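Local coordinates for DUF3822 family protein (Bacteroides thetaiotaomicron VPI-5482, PDB 3HRG) that is of unknown function but has an actin-like ATPase fold, and so may bind a nucleotide as other proteins of that fold do, at residues 74-79 and 187-192; 108-113 and 143-148; 199-204 and 233-238. One frame throughout, in Å; residues are numbered along the deposited sequence. Where two conformers were deposited one is given.

Contact 1 of 3, residues 74-79 and 187-192; sequences ASKRFT and SFECMQ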
loop_
_atom_site.group_PDB
_atom_site.type_symbol
_atom_site.label_atom_id
_atom_site.label_comp_id
_atom_site.label_asym_id
_atom_site.label_seq_id
_atom_site.Cartn_x
_atom_site.Cartn_y
_atom_site.Cartn_z
ATOM N N ALA A 74 -2.775 4.156 -2.534
ATOM C CA ALA A 74 -3.030 3.801 -1.143
ATOM C C ALA A 74 -4.506 4.061 -0.916
ATOM O O ALA A 74 -4.959 5.216 -0.905
ATOM C CB ALA A 74 -2.197 4.626 -0.201
ATOM N N SER A 75 -5.265 3.001 -0.700
ATOM C CA SER A 75 -6.724 3.103 -0.566
ATOM C C SER A 75 -7.295 1.846 0.049
ATOM O O SER A 75 -6.664 0.780 -0.003
ATOM C CB SER A 75 -7.294 3.249 -1.985
ATOM O OG SER A 75 -8.685 3.114 -2.039
ATOM N N LYS A 76 -8.494 1.939 0.614
ATOM C CA LYS A 76 -9.137 0.731 1.147
ATOM C C LYS A 76 -9.863 -0.015 0.061
ATOM O O LYS A 76 -10.375 -1.123 0.310
ATOM C CB LYS A 76 -10.139 1.068 2.263
ATOM C CG LYS A 76 -11.332 1.867 1.870
ATOM C CD LYS A 76 -12.140 2.232 3.162
ATOM C CE LYS A 76 -12.829 3.521 2.981
ATOM N NZ LYS A 76 -11.803 4.617 2.947
ATOM N N ARG A 77 -9.930 0.563 -1.143
ATOM C CA ARG A 77 -10.724 -0.006 -2.231
ATOM C C ARG A 77 -9.941 -1.020 -3.035
ATOM O O ARG A 77 -9.544 -0.758 -4.152
ATOM C CB ARG A 77 -11.300 1.101 -3.106
ATOM C CG ARG A 77 -12.280 2.002 -2.303
ATOM C CD ARG A 77 -12.929 3.073 -3.103
ATOM N NE ARG A 77 -13.794 2.508 -4.132
ATOM C CZ ARG A 77 -15.043 2.071 -3.938
ATOM N NH1 ARG A 77 -15.643 2.119 -2.744
ATOM N NH2 ARG A 77 -15.710 1.576 -4.960
ATOM N N PHE A 78 -9.717 -2.176 -2.409
ATOM C CA PHE A 78 -9.031 -3.293 -3.053
ATOM C C PHE A 78 -9.620 -4.572 -2.504
ATOM O O PHE A 78 -10.201 -4.603 -1.405
ATOM C CB PHE A 78 -7.495 -3.316 -2.866
ATOM C CG PHE A 78 -7.046 -3.581 -1.441
ATOM C CD1 PHE A 78 -6.869 -4.876 -0.964
ATOM C CD2 PHE A 78 -6.849 -2.534 -0.587
ATOM C CE1 PHE A 78 -6.456 -5.101 0.329
ATOM C CE2 PHE A 78 -6.436 -2.747 0.716
ATOM C CZ PHE A 78 -6.266 -4.049 1.182
ATOM N N THR A 79 -9.473 -5.628 -3.296
ATOM C CA THR A 79 -9.954 -6.946 -2.958
ATOM C C THR A 79 -8.927 -7.993 -3.390
ATOM O O THR A 79 -8.421 -7.948 -4.515
ATOM C CB THR A 79 -11.252 -7.239 -3.690
ATOM O OG1 THR A 79 -12.293 -6.420 -3.162
ATOM C CG2 THR A 79 -11.637 -8.735 -3.536
ATOM N N SER A 187 -8.865 -4.091 4.178
ATOM C CA SER A 187 -8.732 -2.784 4.757
ATOM C C SER A 187 -10.045 -2.397 5.414
ATOM O O SER A 187 -11.121 -2.713 4.877
ATOM C CB SER A 187 -8.359 -1.789 3.702
ATOM O OG SER A 187 -8.169 -0.502 4.258
ATOM N N PHE A 188 -9.949 -1.714 6.552
ATOM C CA PHE A 188 -11.123 -1.297 7.314
ATOM C C PHE A 188 -11.038 0.181 7.648
ATOM O O PHE A 188 -9.995 0.685 8.129
ATOM C CB PHE A 188 -11.227 -2.106 8.611
ATOM C CG PHE A 188 -11.165 -3.605 8.419
ATOM C CD1 PHE A 188 -9.938 -4.260 8.308
ATOM C CD2 PHE A 188 -12.334 -4.368 8.357
ATOM C CE1 PHE A 188 -9.868 -5.666 8.133
ATOM C CE2 PHE A 188 -12.276 -5.769 8.181
ATOM C CZ PHE A 188 -11.038 -6.416 8.069
ATOM N N GLU A 189 -12.153 0.865 7.437
ATOM C CA GLU A 189 -12.251 2.276 7.711
ATOM C C GLU A 189 -12.241 2.460 9.224
ATOM O O GLU A 189 -13.021 1.819 9.951
ATOM C CB GLU A 189 -13.532 2.849 7.134
ATOM C CG GLU A 189 -13.631 4.364 7.249
ATOM C CD GLU A 189 -14.787 4.969 6.468
ATOM O OE1 GLU A 189 -15.496 4.247 5.716
ATOM O OE2 GLU A 189 -14.974 6.190 6.609
ATOM N N CYS A 190 -11.321 3.290 9.697
ATOM C CA CYS A 190 -11.222 3.593 11.095
ATOM C C CYS A 190 -10.270 4.757 11.239
ATOM O O CYS A 190 -9.282 4.855 10.508
ATOM C CB CYS A 190 -10.800 2.399 11.956
ATOM S SG CYS A 190 -9.449 1.427 11.522
HETATM N N MSE A 191 -10.659 5.634 12.168
HETATM C CA MSE A 191 -10.039 6.915 12.460
HETATM C C MSE A 191 -9.318 6.988 13.820
HETATM O O MSE A 191 -8.395 7.801 13.999
HETATM C CB MSE A 191 -11.155 7.985 12.564
HETATM C CG MSE A 191 -12.516 7.859 11.737
HETATM SE SE MSE A 191 -12.713 8.220 9.790
HETATM C CE MSE A 191 -11.927 6.610 9.095
ATOM N N GLN A 192 -9.819 6.226 14.797
ATOM C CA GLN A 192 -9.326 6.238 16.153
ATOM C C GLN A 192 -8.995 4.932 16.746
ATOM O O GLN A 192 -9.351 3.871 16.224
ATOM C CB GLN A 192 -10.325 7.011 16.997
ATOM C CG GLN A 192 -11.692 6.471 17.055
ATOM C CD GLN A 192 -12.675 7.574 17.233
ATOM O OE1 GLN A 192 -12.317 8.721 17.532
ATOM N NE2 GLN A 192 -13.932 7.256 17.001
HETATM O O HOH W 1 -11.814 -2.828 2.196
#

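Contact 2 of 3, residues 108-113 and 143-148; sequences MYNILK and QSTPLI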
loop_
_atom_site.group_PDB
_atom_site.type_symbol
_atom_site.label_atom_id
_atom_site.label_comp_id
_atom_site.label_asym_id
_atom_site.label_seq_id
_atom_site.Cartn_x
_atom_site.Cartn_y
_atom_site.Cartn_z
HETATM N N MSE A 108 -8.693 -1.973 -11.835
HETATM C CA MSE A 108 -7.459 -2.542 -12.357
HETATM C C MSE A 108 -7.086 -3.726 -11.484
HETATM O O MSE A 108 -7.739 -3.968 -10.481
HETATM C CB MSE A 108 -6.340 -1.530 -12.241
HETATM C CG MSE A 108 -6.715 -0.136 -12.665
HETATM SE SE MSE A 108 -5.157 0.965 -12.784
HETATM C CE MSE A 108 -4.365 0.088 -14.359
ATOM N N TYR A 109 -6.056 -4.459 -11.871
ATOM C CA TYR A 109 -5.585 -5.554 -11.048
ATOM C C TYR A 109 -4.092 -5.834 -11.248
ATOM O O TYR A 109 -3.553 -5.585 -12.314
ATOM C CB TYR A 109 -6.387 -6.832 -11.289
ATOM C CG TYR A 109 -6.215 -7.441 -12.626
ATOM C CD1 TYR A 109 -5.199 -8.361 -12.863
ATOM C CD2 TYR A 109 -7.050 -7.108 -13.685
ATOM C CE1 TYR A 109 -5.018 -8.932 -14.126
ATOM C CE2 TYR A 109 -6.899 -7.691 -14.921
ATOM C CZ TYR A 109 -5.868 -8.595 -15.134
ATOM O OH TYR A 109 -5.698 -9.174 -16.372
ATOM N N ASN A 110 -3.462 -6.337 -10.189
ATOM C CA ASN A 110 -2.100 -6.793 -10.199
ATOM C C ASN A 110 -2.039 -8.280 -9.851
ATOM O O ASN A 110 -2.575 -8.693 -8.829
ATOM C CB ASN A 110 -1.280 -6.126 -9.125
ATOM C CG ASN A 110 -1.246 -4.611 -9.226
ATOM O OD1 ASN A 110 -1.280 -3.950 -8.188
ATOM N ND2 ASN A 110 -1.163 -4.055 -10.438
ATOM N N ILE A 111 -1.336 -9.052 -10.667
ATOM C CA ILE A 111 -1.107 -10.437 -10.396
ATOM C C ILE A 111 0.232 -10.582 -9.637
ATOM O O ILE A 111 1.272 -10.101 -10.101
ATOM C CB ILE A 111 -1.036 -11.267 -11.683
ATOM C CG1 ILE A 111 -2.368 -11.184 -12.416
ATOM C CG2 ILE A 111 -0.706 -12.770 -11.349
ATOM C CD1 ILE A 111 -2.358 -11.796 -13.833
ATOM N N LEU A 112 0.187 -11.227 -8.484
ATOM C CA LEU A 112 1.376 -11.502 -7.690
ATOM C C LEU A 112 1.664 -12.980 -7.935
ATOM O O LEU A 112 1.217 -13.832 -7.179
ATOM C CB LEU A 112 1.149 -11.183 -6.220
ATOM C CG LEU A 112 0.946 -9.726 -5.785
ATOM C CD1 LEU A 112 -0.318 -9.014 -6.347
ATOM C CD2 LEU A 112 0.968 -9.665 -4.246
ATOM N N LYS A 113 2.391 -13.277 -9.018
ATOM C CA LYS A 113 2.659 -14.693 -9.423
ATOM C C LYS A 113 3.343 -15.538 -8.340
ATOM O O LYS A 113 2.874 -16.638 -8.019
ATOM C CB LYS A 113 3.484 -14.745 -10.723
ATOM C CG LYS A 113 3.696 -16.156 -11.267
ATOM N N GLN A 143 -1.309 -0.230 -3.428
ATOM C CA GLN A 143 -0.235 -0.195 -2.420
ATOM C C GLN A 143 -0.097 -1.594 -1.777
ATOM O O GLN A 143 1.011 -2.002 -1.398
ATOM C CB GLN A 143 -0.496 0.878 -1.375
ATOM C CG GLN A 143 0.536 0.923 -0.272
ATOM C CD GLN A 143 0.199 1.838 0.837
ATOM O OE1 GLN A 143 -0.915 1.805 1.355
ATOM N NE2 GLN A 143 1.192 2.614 1.295
ATOM N N SER A 144 -1.212 -2.324 -1.684
ATOM C CA SER A 144 -1.211 -3.679 -1.153
ATOM C C SER A 144 -0.312 -4.676 -1.914
ATOM O O SER A 144 0.207 -5.619 -1.306
ATOM C CB SER A 144 -2.616 -4.217 -1.098
ATOM O OG SER A 144 -3.406 -3.510 -0.150
ATOM N N THR A 145 -0.103 -4.455 -3.210
ATOM C CA THR A 145 0.724 -5.365 -4.022
ATOM C C THR A 145 2.198 -5.474 -3.533
ATOM O O THR A 145 2.630 -6.577 -3.154
ATOM C CB THR A 145 0.564 -5.031 -5.491
ATOM O OG1 THR A 145 -0.818 -5.213 -5.842
ATOM C CG2 THR A 145 1.486 -5.898 -6.365
ATOM N N PRO A 146 2.968 -4.364 -3.526
ATOM C CA PRO A 146 4.308 -4.487 -2.962
ATOM C C PRO A 146 4.318 -4.831 -1.465
ATOM O O PRO A 146 5.253 -5.473 -1.024
ATOM C CB PRO A 146 4.914 -3.080 -3.177
ATOM C CG PRO A 146 3.701 -2.195 -3.421
ATOM C CD PRO A 146 2.763 -3.028 -4.134
ATOM N N LEU A 147 3.316 -4.402 -0.689
ATOM C CA LEU A 147 3.299 -4.705 0.736
ATOM C C LEU A 147 3.183 -6.219 0.980
ATOM O O LEU A 147 3.904 -6.770 1.801
ATOM C CB LEU A 147 2.213 -3.935 1.486
ATOM C CG LEU A 147 2.416 -2.433 1.728
ATOM C CD1 LEU A 147 1.257 -1.841 2.535
ATOM C CD2 LEU A 147 3.721 -2.145 2.448
ATOM N N ILE A 148 2.320 -6.877 0.231
ATOM C CA ILE A 148 2.143 -8.328 0.354
ATOM C C ILE A 148 3.401 -9.062 -0.039
ATOM O O ILE A 148 3.833 -9.960 0.683
ATOM C CB ILE A 148 0.973 -8.823 -0.505
ATOM C CG1 ILE A 148 -0.318 -8.369 0.147
ATOM C CG2 ILE A 148 1.006 -10.354 -0.638
ATOM C CD1 ILE A 148 -1.559 -8.520 -0.697
#

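Contact 3 of 3, residues 199-204 and 233-238; sequences YLLYVW and KKFILQ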
loop_
_atom_site.group_PDB
_atom_site.type_symbol
_atom_site.label_atom_id
_atom_site.label_comp_id
_atom_site.label_asym_id
_atom_site.label_seq_id
_atom_site.Cartn_x
_atom_site.Cartn_y
_atom_site.Cartn_z
ATOM N N TYR A 199 -10.883 -3.771 14.803
ATOM C CA TYR A 199 -10.650 -4.571 13.588
ATOM C C TYR A 199 -9.465 -5.516 13.696
ATOM O O TYR A 199 -9.520 -6.617 13.176
ATOM C CB TYR A 199 -10.591 -3.684 12.327
ATOM C CG TYR A 199 -11.933 -3.075 11.993
ATOM C CD1 TYR A 199 -12.987 -3.869 11.509
ATOM C CD2 TYR A 199 -12.162 -1.714 12.136
ATOM C CE1 TYR A 199 -14.232 -3.323 11.240
ATOM C CE2 TYR A 199 -13.369 -1.154 11.841
ATOM C CZ TYR A 199 -14.417 -1.960 11.401
ATOM O OH TYR A 199 -15.611 -1.382 11.112
ATOM N N LEU A 200 -8.418 -5.119 14.399
ATOM C CA LEU A 200 -7.237 -5.957 14.586
ATOM C C LEU A 200 -7.634 -7.203 15.356
ATOM O O LEU A 200 -7.305 -8.306 14.951
ATOM C CB LEU A 200 -6.145 -5.208 15.326
ATOM C CG LEU A 200 -5.405 -4.143 14.519
ATOM C CD1 LEU A 200 -4.627 -3.219 15.432
ATOM C CD2 LEU A 200 -4.490 -4.783 13.489
ATOM N N LEU A 201 -8.417 -7.021 16.430
ATOM C CA LEU A 201 -8.868 -8.151 17.227
ATOM C C LEU A 201 -9.906 -9.010 16.522
ATOM O O LEU A 201 -9.974 -10.236 16.764
ATOM C CB LEU A 201 -9.376 -7.690 18.603
ATOM C CG LEU A 201 -8.307 -6.988 19.488
ATOM C CD1 LEU A 201 -8.895 -6.480 20.856
ATOM C CD2 LEU A 201 -7.098 -7.886 19.721
ATOM N N TYR A 202 -10.745 -8.381 15.705
ATOM C CA TYR A 202 -11.739 -9.115 14.932
ATOM C C TYR A 202 -11.013 -10.100 14.000
ATOM O O TYR A 202 -11.346 -11.276 13.947
ATOM C CB TYR A 202 -12.614 -8.186 14.080
ATOM C CG TYR A 202 -13.619 -8.962 13.296
ATOM C CD1 TYR A 202 -14.826 -9.292 13.850
ATOM C CD2 TYR A 202 -13.341 -9.406 12.007
ATOM C CE1 TYR A 202 -15.730 -10.044 13.173
ATOM C CE2 TYR A 202 -14.258 -10.182 11.312
ATOM C CZ TYR A 202 -15.446 -10.484 11.907
ATOM O OH TYR A 202 -16.403 -11.230 11.263
ATOM N N VAL A 203 -10.058 -9.594 13.243
ATOM C CA VAL A 203 -9.324 -10.450 12.311
ATOM C C VAL A 203 -8.511 -11.521 13.060
ATOM O O VAL A 203 -8.403 -12.640 12.621
ATOM C CB VAL A 203 -8.423 -9.643 11.365
ATOM C CG1 VAL A 203 -7.582 -10.587 10.477
ATOM C CG2 VAL A 203 -9.285 -8.644 10.507
ATOM N N TRP A 204 -7.927 -11.168 14.192
ATOM C CA TRP A 204 -7.172 -12.122 14.969
ATOM C C TRP A 204 -8.048 -13.326 15.326
ATOM O O TRP A 204 -7.615 -14.477 15.245
ATOM C CB TRP A 204 -6.662 -11.471 16.272
ATOM C CG TRP A 204 -5.565 -12.264 16.983
ATOM C CD1 TRP A 204 -5.714 -13.298 17.862
ATOM C CD2 TRP A 204 -4.169 -12.031 16.863
ATOM N NE1 TRP A 204 -4.471 -13.750 18.261
ATOM C CE2 TRP A 204 -3.510 -12.971 17.670
ATOM C CE3 TRP A 204 -3.407 -11.145 16.109
ATOM C CZ2 TRP A 204 -2.118 -13.042 17.747
ATOM C CZ3 TRP A 204 -2.027 -11.193 16.202
ATOM C CH2 TRP A 204 -1.392 -12.142 17.031
ATOM N N LYS A 233 -1.875 -5.102 23.869
ATOM C CA LYS A 233 -1.038 -5.987 24.702
ATOM C C LYS A 233 -1.831 -6.832 25.701
ATOM O O LYS A 233 -1.327 -7.831 26.198
ATOM C CB LYS A 233 0.059 -5.218 25.456
ATOM C CG LYS A 233 1.298 -4.842 24.644
ATOM C CD LYS A 233 2.379 -4.303 25.592
ATOM C CE LYS A 233 3.732 -4.079 24.907
ATOM N NZ LYS A 233 3.711 -3.003 23.869
ATOM N N LYS A 234 -3.072 -6.426 26.001
ATOM C CA LYS A 234 -3.887 -7.210 26.910
ATOM C C LYS A 234 -4.271 -8.557 26.267
ATOM O O LYS A 234 -4.478 -9.538 26.953
ATOM C CB LYS A 234 -5.193 -6.487 27.234
ATOM C CG LYS A 234 -5.048 -5.157 27.948
ATOM C CD LYS A 234 -6.417 -4.592 28.311
ATOM C CE LYS A 234 -6.245 -3.300 29.125
ATOM N NZ LYS A 234 -7.567 -2.743 29.538
ATOM N N PHE A 235 -4.368 -8.567 24.943
ATOM C CA PHE A 235 -4.814 -9.718 24.187
ATOM C C PHE A 235 -3.729 -10.390 23.339
ATOM O O PHE A 235 -3.729 -11.611 23.193
ATOM C CB PHE A 235 -5.942 -9.247 23.257
ATOM C CG PHE A 235 -7.165 -8.798 23.985
ATOM C CD1 PHE A 235 -8.088 -9.730 24.433
ATOM C CD2 PHE A 235 -7.398 -7.449 24.233
ATOM C CE1 PHE A 235 -9.205 -9.327 25.131
ATOM C CE2 PHE A 235 -8.533 -7.038 24.959
ATOM C CZ PHE A 235 -9.420 -7.973 25.386
ATOM N N ILE A 236 -2.813 -9.597 22.783
ATOM C CA ILE A 236 -1.771 -10.115 21.894
ATOM C C ILE A 236 -0.471 -9.959 22.636
ATOM O O ILE A 236 0.029 -8.840 22.857
ATOM C CB ILE A 236 -1.754 -9.384 20.579
ATOM C CG1 ILE A 236 -3.141 -9.489 19.903
ATOM C CG2 ILE A 236 -0.622 -9.966 19.686
ATOM C CD1 ILE A 236 -3.336 -8.519 18.771
ATOM N N LEU A 237 0.097 -11.089 23.015
ATOM C CA LEU A 237 1.312 -11.060 23.809
ATOM C C LEU A 237 2.584 -10.703 23.020
ATOM O O LEU A 237 3.549 -10.284 23.640
ATOM C CB LEU A 237 1.448 -12.369 24.596
ATOM C CG LEU A 237 0.235 -12.686 25.514
ATOM C CD1 LEU A 237 0.443 -13.978 26.339
ATOM C CD2 LEU A 237 -0.099 -11.508 26.438
ATOM N N GLN A 238 2.581 -10.847 21.694
ATOM C CA GLN A 238 3.757 -10.538 20.860
ATOM C C GLN A 238 3.355 -9.418 19.881
ATOM O O GLN A 238 2.798 -9.697 18.807
ATOM C CB GLN A 238 4.248 -11.782 20.081
ATOM C CG GLN A 238 4.361 -13.127 20.901
ATOM C CD GLN A 238 5.202 -13.051 22.137
ATOM O OE1 GLN A 238 6.175 -12.294 22.196
ATOM N NE2 GLN A 238 4.866 -13.897 23.148
#

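Contact 1 of 3, residues 74-79 and 187-192
Lys76 and Ser187 meet by van der Waals contact, with their CA atoms 5.1 Å apart. The hydroxyl OG of Ser187 lies 3.2 Å from Lys76 CB, touching the root of the lysine rather than its amine. With OG anti to the backbone N (chi1 -178°), the hydroxyl is also placed to bond with Asp173, its stronger polar partner. The CB of Ser187 sits obliquely against the ring of Phe78, 3.7 Å from Phe78 CE2, so this small side chain touches both an aromatic ring and an aliphatic stem.

The electrostatic part is looser. Extended beyond CG, Glu189 brings OE1 within 3.9 Å of Lys76 CE, while Lys76 NZ stays 4.6 Å from that same oxygen; the opposite charges probably attract without closing a salt bridge.

One water lies between the backbones, within hydrogen-bonding distance of both carbonyl oxygens, 2.9 Å from Lys76 O and 2.8 Å from Ser187 O. The loop itself is shaped by an ST turn, in which Ser75 OG accepts from Arg77 N at 3.0 Å, overlapped by an inverse gamma turn centred on Arg77. An unidentified ligand, probably from the crystallisation liquor, hydrogen-bonds to Ser75 OG and Lys76 N.

The contact sets the turn between strands 68-73 and 78-82 against the end of edge strand 181-189, where Phe78 also touches Tyr175 of strand 171-178 and Phe188 stacks on Tyr199 of helix 193-206.

Contact 2 of 3, residues 108-113 and 143-148
Asn110 and Thr145 face each other with CA atoms 6.9 Å apart, where strand 108-112 runs nearly parallel to helix 144-148: the two short axes make an angle of 14° and approach to 9.5 Å. At this spacing the contact is made chiefly by side chains, and alternate strand residues, Asn110 and Leu112, send their CB atoms toward the helix.

The polar link is the hydroxyl of Thr145, which donates from OG1 to Asn110 OD1 at 2.7 Å. It arrives in the carbonyl plane on a lone pair, with a C=O...donor angle of 118°. The same OD1 accepts from Ser142 N, and Asn110 ND2 donates to Phe140 O, so the buried amide is gripped at both ends and its flip is fixed. Asn110 thereby fastens an outer strand of the antiparallel sheet 78-82, 117-124 and 105-112 to the end of strand 139-142, which belongs to one of the two mixed five-stranded sheets of the actin-like fold, and to the helix that follows it.

Apolar contacts continue beside this bond. Thr145 places OG1 beside its backbone N (chi1 -61°), which leaves CG2 anti to that N and turned to Leu112, 3.6 Å from Leu112 CD1. The other branch of the leucine reaches one helical turn farther: Leu112 CD2 meets Ile148 CG2 at 3.7 Å, the two side chains crossing at about a right angle. Ile119 of strand 117-124 touches both Thr145 and Ile148, while Pro146 and Leu147 pack against helix 248-255.

Contact 3 of 3, residues 199-204 and 233-238
Leu201 and Trp204 of helix 193-206 pack against Phe235 and Ile236 in an apolar contact whose centre lies about 22 Å from the centre of the chain, near the C-terminal part of helix 225-235, on the way to strand 239-241. The closest pair of CA atoms, those of Leu201 and Phe235, is 8.2 Å apart, and side chains make the contact across the interval.

Ile236 lies over one face of the Trp204 indole. Its CG1 stands 4.0 Å from the centroid of the six-membered ring and only 4° off the ring normal, a CH-pi contact centred on the benzene half. The rest of the isoleucine spreads across the same ring: CG2 comes 3.5 Å from Trp204 CH2, and CD1 lies 3.7 Å from Trp204 CE3. Trp204 presents this face with CG trans to the main-chain nitrogen (chi1 -165°), and Phe209 meets its ring system edge-to-face.

Both segments pack on the mixed sheet 181-189, 171-178, 162-167, 215-220 and 239-241, whose strand order 3-2-1-4-5 repeats that of the chain's other five-stranded sheet, a pairing consistent with the actin-like fold. Leu216 of strand 215-220 touches both Trp204 and Ile236. Replacing Trp204 with an alanine would probably open a gap beside Leu216 and leave Ile236 without the flat surface on which it rests.

One turn before the tryptophan, Leu201 divides its two methyls between neighbours. CD1 approaches the ring of Phe235 obliquely, 3.8 Å from Phe235 CD2, the side chains crossing at about a right angle. CD2 touches Ile236 CD1 at 3.9 Å, so that this isoleucine methyl is shared between Leu201 and the indole.

In the fold
From the N terminus the chain passes through strand 68-73 to residues 74-79, which open the long loop that contact 1 closes at 187-192. Contact 2 falls wholly within that loop, closing its own shorter one between strand 105-112 and helix 144-154. Contact 3 follows in series, joining helix 193-206 to the end of helix 225-235; none of the loops cross. Contact 1 bridges the two halves of the fold, contact 2 ties the small antiparallel sheet to the first half, and contact 3 lies within the second. Phe78 touches Ser144, linking contacts 1 and 2, and strand 181-189 leads into helix 193-206, joining contact 1 to contact 3. Contacts 2 and 3 remain about 13 Å apart at their nearest atoms.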